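Local coordinates for putative aliphatic sulfonates-binding protein (Escherichia coli, PDB 2X26) that probably captures aliphatic sulfonates in the periplasm as the binding protein of an ABC-type transport system for their uptake, at residues Asn118-Arg122 and Gln263-Phe268; Asn182-Phe187 and Val257-Gln261; Val100-Lys104 and Ala123-Leu129; Gln111-Ser116 and Trp156-Asp160. All blocks are in the same frame, centred on the assembly; numbering follows the deposited sequence. Where two conformers were deposited one is given.

How the contacts relate
Contacts 1, 3 and 4 all draw on helix 115-126 of the second α/β domain: contact 4 at its N-terminal end, contact 1 at its middle and contact 3 at its C-terminal end. Helix 255-270 is shared by contacts 1 and 2, which touch each other and tie it to the two domains and to the connection between them. All four are partly buried. The centre of contact 2 is about 11 Å from the centre of the chain, that of contact 3 about 26 Å. Chemistry follows place: contact 3 is aliphatic; a water bridges the segments in contacts 1, 2 and 4; contact 1 adds an arginine held by N118, and contact 4 sets serines beside an indole.

Contact 1 (Asn118-Arg122 and Gln263-Phe268); sequences NLLLR and QTADLF
Two α-helical segments, 118-122 and 263-268, cross almost at right angles, with a signed angle of 84° and axes 11.6 Å apart at closest approach; the nearest CA pair is N118 and T264, at 7.9 Å. At this spacing side chains must reach across, chiefly N118, L121 and R122. N118 (chi1 t) reaches over with its amide oxygen: OD1 lies 3.6 Å from T264 CG2, 3.7 Å from L267 CD2, and 3.7 Å from F268 CE1 at the edge of that ring. L119 and L120 face the sheet of their own domain instead, L119 meeting I89 and L120 meeting V108. One turn on, L121 points toward the partner and its CD1 packs 4.0 Å from L267 CD2. R122 (chi1 m, chi2 and chi3 t) stretches toward the partner helix, passing N118 so that NE and NH2 donate to N118 OD1 at 2.8 and 3.3 Å, holding the guanidinium over the interface. There NH2 comes within 2.5 Å of T264 OG1 at an angle too poor for a hydrogen bond, and NE sits 4.0 Å from L267 CD2. A water accepts a weak bond from R122 NH1 (3.2 Å) and donates to Q263 OE1 (3.2 Å). Since T264 and F268 also rest on I62 of helix 62-69, helix 255-270 bridges the two α/β domains of a type II periplasmic binding protein fold.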
loop_
_atom_site.group_PDB
_atom_site.type_symbol
_atom_site.label_atom_id
_atom_site.label_comp_id
_atom_site.label_asym_id
_atom_site.label_seq_id
_atom_site.Cartn_x
_atom_site.Cartn_y
_atom_site.Cartn_z
ATOM N N ASN A 118 -10.908 7.340 -4.715
ATOM C CA ASN A 118 -11.076 6.322 -5.749
ATOM C C ASN A 118 -12.325 5.491 -5.426
ATOM O O ASN A 118 -13.165 5.242 -6.306
ATOM C CB ASN A 118 -9.806 5.441 -5.832
ATOM C CG ASN A 118 -9.901 4.357 -6.846
ATOM O OD1 ASN A 118 -10.099 4.615 -8.045
ATOM N ND2 ASN A 118 -9.706 3.108 -6.404
ATOM N N LEU A 119 -12.460 5.083 -4.161
ATOM C CA LEU A 119 -13.598 4.224 -3.754
ATOM C C LEU A 119 -14.875 4.980 -4.027
ATOM O O LEU A 119 -15.819 4.426 -4.587
ATOM C CB LEU A 119 -13.563 3.885 -2.245
ATOM C CG LEU A 119 -14.803 3.119 -1.722
ATOM C CD1 LEU A 119 -14.468 1.727 -1.760
ATOM C CD2 LEU A 119 -15.068 3.452 -0.312
ATOM N N LEU A 120 -14.882 6.262 -3.678
ATOM C CA LEU A 120 -16.101 7.061 -3.798
ATOM C C LEU A 120 -16.496 7.295 -5.239
ATOM O O LEU A 120 -17.692 7.148 -5.565
ATOM C CB LEU A 120 -16.003 8.394 -3.042
ATOM C CG LEU A 120 -17.284 9.213 -3.030
ATOM C CD1 LEU A 120 -18.486 8.498 -2.319
ATOM C CD2 LEU A 120 -17.001 10.597 -2.398
ATOM N N LEU A 121 -15.542 7.651 -6.114
ATOM C CA LEU A 121 -15.851 7.767 -7.567
ATOM C C LEU A 121 -16.479 6.478 -8.094
ATOM O O LEU A 121 -17.474 6.536 -8.815
ATOM C CB LEU A 121 -14.594 8.045 -8.403
ATOM C CG LEU A 121 -14.054 9.485 -8.391
ATOM C CD1 LEU A 121 -12.722 9.499 -9.109
ATOM C CD2 LEU A 121 -15.031 10.362 -9.143
ATOM N N ARG A 122 -15.892 5.324 -7.734
ATOM C CA ARG A 122 -16.395 4.028 -8.214
ATOM C C ARG A 122 -17.732 3.610 -7.632
ATOM O O ARG A 122 -18.596 3.116 -8.367
ATOM C CB ARG A 122 -15.378 2.938 -7.956
ATOM C CG ARG A 122 -14.145 3.085 -8.836
ATOM C CD ARG A 122 -13.084 2.203 -8.284
ATOM N NE ARG A 122 -11.810 2.550 -8.885
ATOM C CZ ARG A 122 -11.300 1.943 -9.948
ATOM N NH1 ARG A 122 -11.954 0.928 -10.540
ATOM N NH2 ARG A 122 -10.124 2.355 -10.399
ATOM N N GLN A 263 -6.796 0.724 -15.335
ATOM C CA GLN A 263 -8.139 1.303 -15.231
ATOM C C GLN A 263 -8.125 2.498 -14.255
ATOM O O GLN A 263 -8.680 3.577 -14.534
ATOM C CB GLN A 263 -9.169 0.242 -14.762
ATOM C CG GLN A 263 -9.806 -0.666 -15.845
ATOM C CD GLN A 263 -10.405 -1.962 -15.255
ATOM O OE1 GLN A 263 -11.018 -1.959 -14.185
ATOM N NE2 GLN A 263 -10.205 -3.070 -15.953
ATOM N N THR A 264 -7.508 2.304 -13.087
ATOM C CA THR A 264 -7.470 3.379 -12.089
ATOM C C THR A 264 -6.645 4.581 -12.592
ATOM O O THR A 264 -7.002 5.761 -12.379
ATOM C CB THR A 264 -6.897 2.871 -10.750
ATOM O OG1 THR A 264 -7.708 1.758 -10.309
ATOM C CG2 THR A 264 -6.935 3.998 -9.685
ATOM N N ALA A 265 -5.524 4.289 -13.247
ATOM C CA ALA A 265 -4.723 5.382 -13.824
ATOM C C ALA A 265 -5.552 6.153 -14.839
ATOM O O ALA A 265 -5.555 7.392 -14.825
ATOM C CB ALA A 265 -3.445 4.882 -14.446
ATOM N N ASP A 266 -6.305 5.429 -15.667
ATOM C CA ASP A 266 -7.189 6.108 -16.626
ATOM C C ASP A 266 -8.240 6.959 -15.932
ATOM O O ASP A 266 -8.425 8.126 -16.308
ATOM C CB ASP A 266 -7.857 5.136 -17.589
ATOM C CG ASP A 266 -6.856 4.332 -18.417
ATOM O OD1 ASP A 266 -5.671 4.715 -18.529
ATOM O OD2 ASP A 266 -7.281 3.288 -18.949
ATOM N N LEU A 267 -8.892 6.405 -14.908
ATOM C CA LEU A 267 -9.885 7.146 -14.126
ATOM C C LEU A 267 -9.301 8.444 -13.545
ATOM O O LEU A 267 -9.915 9.524 -13.633
ATOM C CB LEU A 267 -10.412 6.283 -12.970
ATOM C CG LEU A 267 -11.555 6.877 -12.120
ATOM C CD1 LEU A 267 -12.774 7.170 -13.022
ATOM C CD2 LEU A 267 -11.940 5.991 -10.896
ATOM N N PHE A 268 -8.116 8.341 -12.948
ATOM C CA PHE A 268 -7.455 9.509 -12.392
ATOM C C PHE A 268 -7.081 10.550 -13.453
ATOM O O PHE A 268 -7.334 11.742 -13.248
ATOM C CB PHE A 268 -6.285 9.138 -11.470
ATOM C CG PHE A 268 -6.719 8.862 -10.050
ATOM C CD1 PHE A 268 -7.709 7.920 -9.781
ATOM C CD2 PHE A 268 -6.132 9.541 -8.967
ATOM C CE1 PHE A 268 -8.123 7.676 -8.442
ATOM C CE2 PHE A 268 -6.549 9.300 -7.674
ATOM C CZ PHE A 268 -7.527 8.363 -7.405
HETATM O O HOH W 1 -9.508 -0.808 -11.571
#

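Contact 2 (Asn182-Phe187 and Val257-Gln261); sequences NQTGSF and VAALQ
An irregular segment, 182-187, with N182 at phi/psi 37/68 and T184 at -93/-44, passes over one face of helical segment 257-261 and becomes extended as it enters strand 186-191. T184 and L260 set the register, their CA atoms 5.8 Å apart. Van der Waals contacts make up the direct interface. T184 (chi1 m) points into the helix, its CG2 3.9 Å from V257 CG1 and its OG1 3.5 Å from L260 CB. L260 (chi1 m, chi2 t) lies under the incoming chain, its methyl groups against carbonyl oxygens: CD2 4.0 Å from N182 O and CD1 4.0 Å from Q183 O. V257 CG1 also meets the F187 ring, at 4.1 Å from CE1. G185 then turns the backbone at phi 124°, psi 178°, a conformation in which a CB would collide with the preceding carbonyl oxygen.

Q261 (chi1 t, chi2 p) brings OE1 3.7 Å from T184 CG2 and 3.7 Å from F187 CE2, near the plane of the ring at its edge. One water joins the segments, accepting from T184 OG1 at 2.7 Å and donating to Q261 OE1 at 2.8 Å. NE2 of Q261 is held by D61 O and Y76 OH of the first domain. Residues 182-187 carry the chain back from the second domain to the first, as an interdomain connection of this fold does. The direct contact is thus van der Waals, and its polar link runs through water.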
loop_
_atom_site.group_PDB
_atom_site.type_symbol
_atom_site.label_atom_id
_atom_site.label_comp_id
_atom_site.label_asym_id
_atom_site.label_seq_id
_atom_site.Cartn_x
_atom_site.Cartn_y
_atom_site.Cartn_z
ATOM N N ASN A 182 -14.063 -4.353 -7.254
ATOM C CA ASN A 182 -12.879 -4.949 -7.920
ATOM C C ASN A 182 -11.626 -4.115 -7.708
ATOM O O ASN A 182 -11.065 -3.502 -8.622
ATOM C CB ASN A 182 -13.112 -5.247 -9.410
ATOM C CG ASN A 182 -14.123 -6.347 -9.632
ATOM O OD1 ASN A 182 -14.954 -6.634 -8.762
ATOM N ND2 ASN A 182 -14.069 -6.969 -10.808
ATOM N N GLN A 183 -11.186 -4.106 -6.461
ATOM C CA GLN A 183 -9.983 -3.414 -6.103
ATOM C C GLN A 183 -8.675 -4.097 -6.562
ATOM O O GLN A 183 -8.626 -5.278 -6.883
ATOM C CB GLN A 183 -10.033 -3.178 -4.613
ATOM C CG GLN A 183 -11.184 -2.275 -4.209
ATOM C CD GLN A 183 -11.060 -1.842 -2.788
ATOM O OE1 GLN A 183 -10.871 -2.676 -1.913
ATOM N NE2 GLN A 183 -11.137 -0.539 -2.536
ATOM N N THR A 184 -7.587 -3.334 -6.577
ATOM C CA THR A 184 -6.326 -3.787 -7.200
ATOM C C THR A 184 -5.322 -4.480 -6.261
ATOM O O THR A 184 -4.722 -5.512 -6.602
ATOM C CB THR A 184 -5.650 -2.537 -7.770
ATOM O OG1 THR A 184 -6.528 -1.996 -8.749
ATOM C CG2 THR A 184 -4.266 -2.866 -8.433
ATOM N N GLY A 185 -5.139 -3.901 -5.085
ATOM C CA GLY A 185 -4.152 -4.447 -4.144
ATOM C C GLY A 185 -3.148 -3.346 -3.751
ATOM O O GLY A 185 -3.269 -2.224 -4.210
ATOM N N SER A 186 -2.200 -3.654 -2.864
ATOM C CA SER A 186 -1.165 -2.656 -2.543
ATOM C C SER A 186 0.138 -3.136 -3.107
ATOM O O SER A 186 0.291 -4.319 -3.478
ATOM C CB SER A 186 -1.024 -2.431 -1.042
ATOM O OG SER A 186 -0.883 -3.671 -0.360
ATOM N N PHE A 187 1.093 -2.232 -3.206
ATOM C CA PHE A 187 2.301 -2.538 -3.997
ATOM C C PHE A 187 3.625 -2.354 -3.285
ATOM O O PHE A 187 3.714 -1.657 -2.253
ATOM C CB PHE A 187 2.353 -1.658 -5.231
ATOM C CG PHE A 187 1.282 -1.968 -6.238
ATOM C CD1 PHE A 187 1.361 -3.115 -7.051
ATOM C CD2 PHE A 187 0.204 -1.123 -6.351
ATOM C CE1 PHE A 187 0.374 -3.380 -8.051
ATOM C CE2 PHE A 187 -0.837 -1.378 -7.316
ATOM C CZ PHE A 187 -0.748 -2.517 -8.165
ATOM N N VAL A 257 -3.837 -7.844 -12.704
ATOM C CA VAL A 257 -3.631 -6.735 -11.749
ATOM C C VAL A 257 -3.200 -5.498 -12.548
ATOM O O VAL A 257 -3.648 -4.366 -12.303
ATOM C CB VAL A 257 -2.606 -7.120 -10.675
ATOM C CG1 VAL A 257 -2.254 -5.911 -9.840
ATOM C CG2 VAL A 257 -3.190 -8.245 -9.757
ATOM N N ALA A 258 -2.329 -5.716 -13.538
ATOM C CA ALA A 258 -1.876 -4.595 -14.353
ATOM C C ALA A 258 -3.042 -3.873 -14.985
ATOM O O ALA A 258 -3.037 -2.649 -15.033
ATOM C CB ALA A 258 -0.941 -5.080 -15.467
ATOM N N ALA A 259 -3.986 -4.643 -15.548
ATOM C CA ALA A 259 -5.162 -4.088 -16.186
ATOM C C ALA A 259 -6.009 -3.320 -15.195
ATOM O O ALA A 259 -6.574 -2.268 -15.553
ATOM C CB ALA A 259 -5.996 -5.197 -16.869
ATOM N N LEU A 260 -6.146 -3.837 -13.963
ATOM C CA LEU A 260 -6.937 -3.074 -12.940
ATOM C C LEU A 260 -6.237 -1.780 -12.595
ATOM O O LEU A 260 -6.884 -0.737 -12.426
ATOM C CB LEU A 260 -7.207 -3.857 -11.645
ATOM C CG LEU A 260 -8.026 -5.121 -11.857
ATOM C CD1 LEU A 260 -7.836 -6.078 -10.671
ATOM C CD2 LEU A 260 -9.511 -4.733 -12.055
ATOM N N GLN A 261 -4.908 -1.842 -12.475
ATOM C CA GLN A 261 -4.147 -0.611 -12.120
ATOM C C GLN A 261 -4.253 0.366 -13.294
ATOM O O GLN A 261 -4.347 1.590 -13.080
ATOM C CB GLN A 261 -2.691 -0.932 -11.755
ATOM C CG GLN A 261 -1.822 0.249 -11.338
ATOM C CD GLN A 261 -2.170 0.831 -10.006
ATOM O OE1 GLN A 261 -3.202 0.533 -9.403
ATOM N NE2 GLN A 261 -1.258 1.619 -9.496
HETATM O O HOH W 2 -5.900 0.597 -8.676
#

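Contact 3 (Val100-Lys104 and Ala123-Leu129); sequences VADLK and ALRQAGL
In the second α/β domain, helix 115-126 ends in a Schellman motif, and that end packs against a short 3-10 turn in the loop leading to strand 107-110. The helix runs through Q126, and A127 is the first residue to leave helical angles. G128 is the C-prime residue, its positive phi of 74° readily adopted by glycine. L129 N donates to L124 O at 2.8 Å and G128 N to R125 O at 3.1 Å, and L129 continues in extended conformation. Across from it, residues 101-103 form the 3-10 turn, closed by L103 N to V100 O (2.9 Å) and K104 N to A101 O (3.2 Å).

A101 and A127 approach most closely in the backbone, CA to CA 5.2 Å, which two small side chains permit: their CB atoms are 4.0 Å apart. V100 (chi1 t) faces the last helical turn, its CG1 lying 3.6 Å from A123 O, 4.3 Å from A123 CB, 4.1 Å from L124 CD2 and 4.0 Å from A127 CB. Beyond G128, L129 (chi1 m, chi2 t) comes back against the turn, its CA 7.5 Å from K104 CA and its CD1 4.1 Å from V100 O and 4.0 Å from A101 O. L103, which also points toward the helix end, touches L175 of strand 172-177. At the exposed margin the extended K104 side chain (chi1 to chi4 all t) lays its CD 3.8 Å from L129 CD2.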
loop_
_atom_site.group_PDB
_atom_site.type_symbol
_atom_site.label_atom_id
_atom_site.label_comp_id
_atom_site.label_asym_id
_atom_site.label_seq_id
_atom_site.Cartn_x
_atom_site.Cartn_y
_atom_site.Cartn_z
ATOM N N VAL A 100 -25.780 3.593 -1.429
ATOM C CA VAL A 100 -24.916 4.659 -1.977
ATOM C C VAL A 100 -25.716 5.686 -2.796
ATOM O O VAL A 100 -25.442 6.878 -2.803
ATOM C CB VAL A 100 -23.813 4.033 -2.864
ATOM C CG1 VAL A 100 -23.089 5.127 -3.591
ATOM C CG2 VAL A 100 -22.849 3.255 -1.964
ATOM N N ALA A 101 -26.711 5.188 -3.496
ATOM C CA ALA A 101 -27.639 6.061 -4.201
ATOM C C ALA A 101 -28.245 7.117 -3.286
ATOM O O ALA A 101 -28.498 8.234 -3.732
ATOM C CB ALA A 101 -28.720 5.229 -4.872
ATOM N N ASP A 102 -28.464 6.781 -2.019
ATOM C CA ASP A 102 -29.068 7.744 -1.109
ATOM C C ASP A 102 -28.148 8.915 -0.773
ATOM O O ASP A 102 -28.605 9.913 -0.216
ATOM C CB ASP A 102 -29.542 7.098 0.179
ATOM C CG ASP A 102 -30.687 6.170 -0.027
ATOM O OD1 ASP A 102 -31.427 6.323 -1.042
ATOM O OD2 ASP A 102 -30.836 5.263 0.822
ATOM N N LEU A 103 -26.871 8.819 -1.132
ATOM C CA LEU A 103 -25.963 9.958 -0.934
ATOM C C LEU A 103 -26.221 11.149 -1.851
ATOM O O LEU A 103 -25.702 12.219 -1.605
ATOM C CB LEU A 103 -24.507 9.546 -1.073
ATOM C CG LEU A 103 -24.020 8.566 -0.004
ATOM C CD1 LEU A 103 -22.732 8.019 -0.424
ATOM C CD2 LEU A 103 -23.846 9.221 1.316
ATOM N N LYS A 104 -26.981 10.957 -2.926
ATOM C CA LYS A 104 -27.302 12.073 -3.844
ATOM C C LYS A 104 -27.671 13.328 -3.060
ATOM O O LYS A 104 -28.540 13.273 -2.208
ATOM C CB LYS A 104 -28.479 11.701 -4.766
ATOM C CG LYS A 104 -28.679 12.700 -5.909
ATOM C CD LYS A 104 -29.474 12.103 -7.070
ATOM C CE LYS A 104 -29.637 13.130 -8.199
ATOM N NZ LYS A 104 -30.506 12.623 -9.356
ATOM N N ALA A 123 -17.910 3.835 -6.331
ATOM C CA ALA A 123 -19.186 3.549 -5.673
ATOM C C ALA A 123 -20.311 4.405 -6.262
ATOM O O ALA A 123 -21.427 3.904 -6.512
ATOM C CB ALA A 123 -19.075 3.798 -4.154
ATOM N N LEU A 124 -20.043 5.708 -6.419
ATOM C CA LEU A 124 -21.057 6.602 -6.969
ATOM C C LEU A 124 -21.410 6.189 -8.384
ATOM O O LEU A 124 -22.598 6.182 -8.772
ATOM C CB LEU A 124 -20.583 8.060 -6.938
ATOM C CG LEU A 124 -20.435 8.708 -5.556
ATOM C CD1 LEU A 124 -19.908 10.132 -5.748
ATOM C CD2 LEU A 124 -21.802 8.757 -4.871
ATOM N N ARG A 125 -20.392 5.813 -9.156
ATOM C CA ARG A 125 -20.610 5.413 -10.553
ATOM C C ARG A 125 -21.540 4.201 -10.659
ATOM O O ARG A 125 -22.404 4.164 -11.555
ATOM C CB ARG A 125 -19.295 5.120 -11.298
ATOM C CG ARG A 125 -19.482 4.790 -12.800
ATOM C CD ARG A 125 -18.172 4.916 -13.612
ATOM N NE ARG A 125 -17.125 4.057 -13.056
ATOM C CZ ARG A 125 -15.852 4.015 -13.449
ATOM N NH1 ARG A 125 -15.414 4.782 -14.445
ATOM N NH2 ARG A 125 -15.019 3.178 -12.839
ATOM N N GLN A 126 -21.381 3.244 -9.754
ATOM C CA GLN A 126 -22.292 2.089 -9.714
ATOM C C GLN A 126 -23.735 2.516 -9.544
ATOM O O GLN A 126 -24.625 1.908 -10.146
ATOM C CB GLN A 126 -21.992 1.151 -8.537
ATOM C CG GLN A 126 -20.816 0.312 -8.683
ATOM C CD GLN A 126 -20.766 -0.794 -7.643
ATOM O OE1 GLN A 126 -21.122 -0.586 -6.457
ATOM N NE2 GLN A 126 -20.246 -1.947 -8.050
ATOM N N ALA A 127 -23.958 3.536 -8.690
ATOM C CA ALA A 127 -25.292 4.008 -8.350
ATOM C C ALA A 127 -25.777 5.086 -9.343
ATOM O O ALA A 127 -26.830 5.746 -9.153
ATOM C CB ALA A 127 -25.272 4.547 -6.880
ATOM N N GLY A 128 -25.029 5.245 -10.432
ATOM C CA GLY A 128 -25.408 6.144 -11.531
ATOM C C GLY A 128 -25.218 7.594 -11.138
ATOM O O GLY A 128 -26.016 8.438 -11.557
ATOM N N LEU A 129 -24.175 7.878 -10.344
ATOM C CA LEU A 129 -23.900 9.236 -9.865
ATOM C C LEU A 129 -22.488 9.701 -10.181
ATOM O O LEU A 129 -21.592 8.877 -10.413
ATOM C CB LEU A 129 -24.162 9.353 -8.364
ATOM C CG LEU A 129 -25.570 8.998 -7.849
ATOM C CD1 LEU A 129 -25.595 8.996 -6.319
ATOM C CD2 LEU A 129 -26.667 9.955 -8.384
#

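Contact 4 (Gln111-Ser116 and Trp156-Asp160); sequences QKGSSS and WAIWD
Past strand 107-110, a type II β turn from Q111 to S114 leads into helix 115-126, whose first turn faces strand 155-159, the parallel neighbour of 107-110. S116 and A157 are the nearest pair, CA to CA 5.4 Å. The turn closes with S114 N to Q111 O at 3.2 Å, G113 taking the positive phi (82°).

Three serine rotamers shape the helix start. S114 (chi1 p) is the N-cap: its OG donates to Q111 O at 2.7 Å and accepts a weak bond from S116 N at 3.1 Å. S115 (also p) hydrogen-bonds through OG to E87 while lying 3.5 Å from W159 CE3. S116 (m) points to the strand, its CB 3.9 Å from A157 CB and its OG 3.3 Å from W159 CE3.

W159 (chi1 p, chi2 93°) brings its indole up to these residues. S114 OG, 3.6 Å from W159 CZ3, and S116 OG both lie near the ring plane at its edge, and Q111 (chi1, chi2 t) takes NE2 to 4.2 Å from W159 CH2. A water accepts from Q111 N at 3.0 Å and donates to A157 O at 2.7 Å. The indole meets Y162 edge-to-face. As in related binding proteins, this helix start probably borders the interdomain cleft. Its hydroxyls meet the tryptophan by van der Waals contact, while S114 bonds to backbone, S115 to E87 and S116 weakly to E87.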
loop_
_atom_site.group_PDB
_atom_site.type_symbol
_atom_site.label_atom_id
_atom_site.label_comp_id
_atom_site.label_asym_id
_atom_site.label_seq_id
_atom_site.Cartn_x
_atom_site.Cartn_y
_atom_site.Cartn_z
ATOM N N GLN A 111 -10.382 12.386 1.766
ATOM C CA GLN A 111 -9.157 13.074 1.354
ATOM C C GLN A 111 -9.005 13.100 -0.165
ATOM O O GLN A 111 -9.078 12.065 -0.830
ATOM C CB GLN A 111 -7.904 12.436 2.010
ATOM C CG GLN A 111 -6.647 13.268 1.719
ATOM C CD GLN A 111 -5.410 12.723 2.442
ATOM O OE1 GLN A 111 -5.103 13.111 3.553
ATOM N NE2 GLN A 111 -4.685 11.874 1.774
ATOM N N LYS A 112 -8.810 14.294 -0.735
ATOM C CA LYS A 112 -8.681 14.395 -2.190
ATOM C C LYS A 112 -7.492 13.561 -2.657
ATOM O O LYS A 112 -6.402 13.617 -2.058
ATOM C CB LYS A 112 -8.518 15.863 -2.670
ATOM C CG LYS A 112 -8.525 15.967 -4.218
ATOM C CD LYS A 112 -8.444 17.433 -4.727
ATOM C CE LYS A 112 -7.890 17.446 -6.168
ATOM N NZ LYS A 112 -7.939 18.787 -6.809
ATOM N N GLY A 113 -7.699 12.795 -3.730
ATOM C CA GLY A 113 -6.599 12.083 -4.353
ATOM C C GLY A 113 -6.254 10.781 -3.668
ATOM O O GLY A 113 -5.357 10.080 -4.123
ATOM N N SER A 114 -6.967 10.454 -2.588
ATOM C CA SER A 114 -6.647 9.260 -1.763
ATOM C C SER A 114 -7.364 7.978 -2.257
ATOM O O SER A 114 -8.197 8.012 -3.179
ATOM C CB SER A 114 -7.050 9.532 -0.313
ATOM O OG SER A 114 -8.457 9.499 -0.222
ATOM N N SER A 115 -7.086 6.862 -1.599
ATOM C CA SER A 115 -7.822 5.605 -1.873
ATOM C C SER A 115 -9.343 5.807 -1.648
ATOM O O SER A 115 -10.154 5.152 -2.317
ATOM C CB SER A 115 -7.317 4.503 -0.966
ATOM O OG SER A 115 -7.444 4.919 0.402
ATOM N N SER A 116 -9.740 6.678 -0.700
ATOM C CA SER A 116 -11.173 6.949 -0.480
ATOM C C SER A 116 -11.820 7.731 -1.656
ATOM O O SER A 116 -12.991 7.511 -1.960
ATOM C CB SER A 116 -11.444 7.694 0.836
ATOM O OG SER A 116 -11.029 6.873 1.928
ATOM N N TRP A 156 -18.584 9.606 5.567
ATOM C CA TRP A 156 -17.131 9.738 5.620
ATOM C C TRP A 156 -16.536 8.515 4.916
ATOM O O TRP A 156 -16.758 7.350 5.310
ATOM C CB TRP A 156 -16.634 9.839 7.071
ATOM C CG TRP A 156 -15.138 9.993 7.257
ATOM C CD1 TRP A 156 -14.257 10.523 6.382
ATOM C CD2 TRP A 156 -14.392 9.684 8.434
ATOM N NE1 TRP A 156 -12.985 10.523 6.915
ATOM C CE2 TRP A 156 -13.052 10.017 8.182
ATOM C CE3 TRP A 156 -14.727 9.108 9.668
ATOM C CZ2 TRP A 156 -12.036 9.810 9.110
ATOM C CZ3 TRP A 156 -13.707 8.912 10.606
ATOM C CH2 TRP A 156 -12.391 9.260 10.316
ATOM N N ALA A 157 -15.819 8.774 3.841
ATOM C CA ALA A 157 -15.157 7.673 3.132
ATOM C C ALA A 157 -13.728 7.653 3.634
ATOM O O ALA A 157 -13.026 8.674 3.577
ATOM C CB ALA A 157 -15.227 7.898 1.623
ATOM N N ILE A 158 -13.325 6.516 4.203
ATOM C CA ILE A 158 -12.053 6.406 4.935
ATOM C C ILE A 158 -11.526 4.978 4.988
ATOM O O ILE A 158 -12.266 4.012 4.754
ATOM C CB ILE A 158 -12.239 6.994 6.407
ATOM C CG1 ILE A 158 -10.881 7.214 7.125
ATOM C CG2 ILE A 158 -13.214 6.154 7.203
ATOM C CD1 ILE A 158 -9.956 8.217 6.425
ATOM N N TRP A 159 -10.214 4.850 5.246
ATOM C CA TRP A 159 -9.536 3.572 5.350
ATOM C C TRP A 159 -9.253 3.172 6.810
ATOM O O TRP A 159 -9.418 3.970 7.742
ATOM C CB TRP A 159 -8.228 3.608 4.553
ATOM C CG TRP A 159 -7.308 4.740 4.923
ATOM C CD1 TRP A 159 -6.299 4.715 5.818
ATOM C CD2 TRP A 159 -7.319 6.079 4.356
ATOM N NE1 TRP A 159 -5.661 5.954 5.868
ATOM C CE2 TRP A 159 -6.264 6.798 4.962
ATOM C CE3 TRP A 159 -8.089 6.707 3.354
ATOM C CZ2 TRP A 159 -5.969 8.151 4.633
ATOM C CZ3 TRP A 159 -7.776 8.048 3.013
ATOM C CH2 TRP A 159 -6.759 8.748 3.665
ATOM N N ASP A 160 -8.868 1.921 6.998
ATOM C CA ASP A 160 -8.427 1.434 8.317
ATOM C C ASP A 160 -7.013 1.967 8.591
ATOM O O ASP A 160 -6.156 1.997 7.682
ATOM C CB ASP A 160 -8.408 -0.094 8.268
ATOM C CG ASP A 160 -9.400 -0.749 9.192
ATOM O OD1 ASP A 160 -9.889 -0.070 10.138
ATOM O OD2 ASP A 160 -9.590 -2.011 9.014
HETATM O O HOH W 3 -10.590 9.820 3.360
#